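PDB 5NY5: 3,4-dihydroxybenzoate decarboxylase, which probably catalyses the reversible decarboxylation of 3,4-dihydroxybenzoate to catechol as a UbiD-family enzyme dependent on prenylated FMN and a metal ion. Local coordinates for residues S10-A13 against L14-H18. Sequence-based numbering, arbitrary orientation.
Sequences SAIA and LLQRH
The guanidinium of Arg17 approaches the carbonyl of Ala13 obliquely, with Arg17 NH1 3.8 Å from Ala13 O, and turns one face to Leu14, whose CA stands over the rim of the group rather than its centre. A bend at chi3 (-72°) folds the arginine chain back along the helix, and Arg17 CG touches Ala13 O at 3.6 Å. Arg17 NH2 donates weakly to a water, whose oxygen is 3.2 Å from Ser10 O and which donates to that carbonyl, so that a single water bridges Ser10 and Arg17, weakly at the arginine end. The amide of Gln16 lies alongside the preceding turn: CG is anti to the carbonyl carbon, beside the backbone N (chi1 -72°), and the extended chain runs back beside Ile12 and Ala13, placing Gln16 OE1 3.5 Å from Ala13 CA. At the edge of the His18 ring, in its plane, is Leu14 O.

Backbone bonds from residue i+4 to residue i give the evidence for an alpha-helix. Leu15 N donates to Ala11 O at 3.1 Å (N-H...O 156°), and Gln16 N donates to Ile12 O at 3.0 Å. The preceding bond of this kind, from Leu14 N to Ser10 O, is weak, and this same oxygen also receives the water. His18 has backbone torsions far from helical values.

Residues 10-16 make up most of helix 8-16, an amphipathic helix near the N-terminus of this UbiD-family chain, away from the annotated cofactor and metal sites. Ala11, Ile12 and Leu15 are buried, whereas Gln16 and the following Arg17 are exposed. Ser10 is tied to Asn6 and Asp7 near the helix start. Ile12, Leu15 and Gln16 touch Tyr22 of strand 22-25, while Leu15 also meets Arg81 and His18 meets Leu84, both of helix 79-84.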
ATOM      1  N   SER A  10      22.805 -45.042  28.565  1.00 58.25           N
ATOM      2  CA  SER A  10      23.844 -45.221  27.557  1.00 59.20           C
ATOM      3  C   SER A  10      24.057 -43.949  26.747  1.00 58.22           C
ATOM      4  O   SER A  10      25.148 -43.733  26.209  1.00 58.93           O
ATOM      5  CB  SER A  10      23.504 -46.398  26.640  1.00 60.29           C
ATOM      6  OG  SER A  10      22.108 -46.504  26.428  1.00 59.50           O
ATOM      7  N   ALA A  11      23.038 -43.093  26.658  1.00 56.75           N
ATOM      8  CA  ALA A  11      23.214 -41.813  25.979  1.00 55.89           C
ATOM      9  C   ALA A  11      24.034 -40.851  26.826  1.00 55.54           C
ATOM     10  O   ALA A  11      24.902 -40.141  26.305  1.00 55.69           O
ATOM     11  CB  ALA A  11      21.853 -41.206  25.640  1.00 54.65           C
ATOM     12  N   ILE A  12      23.769 -40.809  28.133  1.00 55.20           N
ATOM     13  CA  ILE A  12      24.565 -39.979  29.032  1.00 55.09           C
ATOM     14  C   ILE A  12      26.028 -40.397  28.983  1.00 56.49           C
ATOM     15  O   ILE A  12      26.934 -39.557  29.050  1.00 56.60           O
ATOM     16  CB  ILE A  12      23.998 -40.055  30.461  1.00 54.82           C
ATOM     17  CG1 ILE A  12      22.587 -39.466  30.505  1.00 53.57           C
ATOM     18  CG2 ILE A  12      24.913 -39.349  31.447  1.00 55.04           C
ATOM     19  CD1 ILE A  12      21.930 -39.549  31.863  1.00 53.48           C
ATOM     20  N   ALA A  13      26.280 -41.702  28.848  1.00 57.75           N
ATOM     21  CA  ALA A  13      27.652 -42.190  28.775  1.00 59.37           C
ATOM     22  C   ALA A  13      28.367 -41.646  27.547  1.00 59.68           C
ATOM     23  O   ALA A  13      29.564 -41.343  27.599  1.00 60.62           O
ATOM     24  CB  ALA A  13      27.662 -43.718  28.771  1.00 60.78           C
ATOM     25  N   LEU A  14      27.648 -41.513  26.429  1.00 59.06           N
ATOM     26  CA  LEU A  14      28.255 -40.937  25.234  1.00 59.42           C
ATOM     27  C   LEU A  14      28.569 -39.460  25.434  1.00 58.51           C
ATOM     28  O   LEU A  14      29.613 -38.976  24.981  1.00 59.32           O
ATOM     29  CB  LEU A  14      27.337 -41.130  24.027  1.00 59.07           C
ATOM     30  CG  LEU A  14      27.801 -40.467  22.728  1.00 59.44           C
ATOM     31  CD1 LEU A  14      29.183 -40.957  22.337  1.00 61.41           C
ATOM     32  CD2 LEU A  14      26.813 -40.721  21.609  1.00 59.21           C
ATOM     33  N   LEU A  15      27.685 -38.731  26.115  1.00 56.99           N
ATOM     34  CA  LEU A  15      27.940 -37.317  26.363  1.00 56.23           C
ATOM     35  C   LEU A  15      29.158 -37.116  27.250  1.00 57.10           C
ATOM     36  O   LEU A  15      29.900 -36.142  27.077  1.00 57.27           O
ATOM     37  CB  LEU A  15      26.713 -36.662  26.993  1.00 54.68           C
ATOM     38  CG  LEU A  15      25.424 -36.677  26.171  1.00 53.82           C
ATOM     39  CD1 LEU A  15      24.362 -35.833  26.848  1.00 52.52           C
ATOM     40  CD2 LEU A  15      25.681 -36.188  24.757  1.00 54.04           C
ATOM     41  N   GLN A  16      29.388 -38.023  28.199  1.00 57.82           N
ATOM     42  CA  GLN A  16      30.534 -37.879  29.086  1.00 58.83           C
ATOM     43  C   GLN A  16      31.849 -38.006  28.329  1.00 60.43           C
ATOM     44  O   GLN A  16      32.864 -37.449  28.760  1.00 61.20           O
ATOM     45  CB  GLN A  16      30.446 -38.903  30.215  1.00 59.45           C
ATOM     46  CG  GLN A  16      29.361 -38.579  31.231  1.00 58.18           C
ATOM     47  CD  GLN A  16      29.048 -39.739  32.151  1.00 58.83           C
ATOM     48  OE1 GLN A  16      29.074 -40.898  31.738  1.00 59.71           O
ATOM     49  NE2 GLN A  16      28.744 -39.434  33.408  1.00 58.54           N
ATOM     50  N   ARG A  17      31.852 -38.712  27.201  1.00 61.10           N
ATOM     51  CA  ARG A  17      33.043 -38.790  26.365  1.00 62.76           C
ATOM     52  C   ARG A  17      33.262 -37.531  25.536  1.00 62.32           C
ATOM     53  O   ARG A  17      34.275 -37.438  24.837  1.00 63.78           O
ATOM     54  CB  ARG A  17      32.969 -40.014  25.447  1.00 63.89           C
ATOM     55  CG  ARG A  17      32.858 -41.338  26.197  1.00 64.69           C
ATOM     56  CD  ARG A  17      33.308 -42.527  25.349  1.00 66.62           C
ATOM     57  NE  ARG A  17      32.367 -42.862  24.282  1.00 66.08           N
ATOM     58  CZ  ARG A  17      31.308 -43.650  24.440  1.00 69.18           C
ATOM     59  NH1 ARG A  17      31.044 -44.181  25.627  1.00 67.76           N
ATOM     60  NH2 ARG A  17      30.507 -43.905  23.415  1.00 65.18           N
ATOM     61  N   HIS A  18      32.346 -36.568  25.598  1.00 60.53           N
ATOM     62  CA  HIS A  18      32.484 -35.288  24.906  1.00 60.11           C
ATOM     63  C   HIS A  18      32.267 -34.187  25.933  1.00 58.98           C
ATOM     64  O   HIS A  18      31.128 -33.776  26.185  1.00 57.45           O
ATOM     65  CB  HIS A  18      31.495 -35.171  23.749  1.00 59.28           C
ATOM     66  CG  HIS A  18      31.704 -36.188  22.671  1.00 60.55           C
ATOM     67  ND1 HIS A  18      32.422 -35.922  21.527  1.00 61.77           N
ATOM     68  CD2 HIS A  18      31.286 -37.471  22.563  1.00 60.95           C
ATOM     69  CE1 HIS A  18      32.440 -36.997  20.760  1.00 62.90           C
ATOM     70  NE2 HIS A  18      31.758 -37.952  21.366  1.00 62.41           N
TER
HETATM   71  O   HOH W   1      27.760 -45.037  24.860  1.00 49.98           O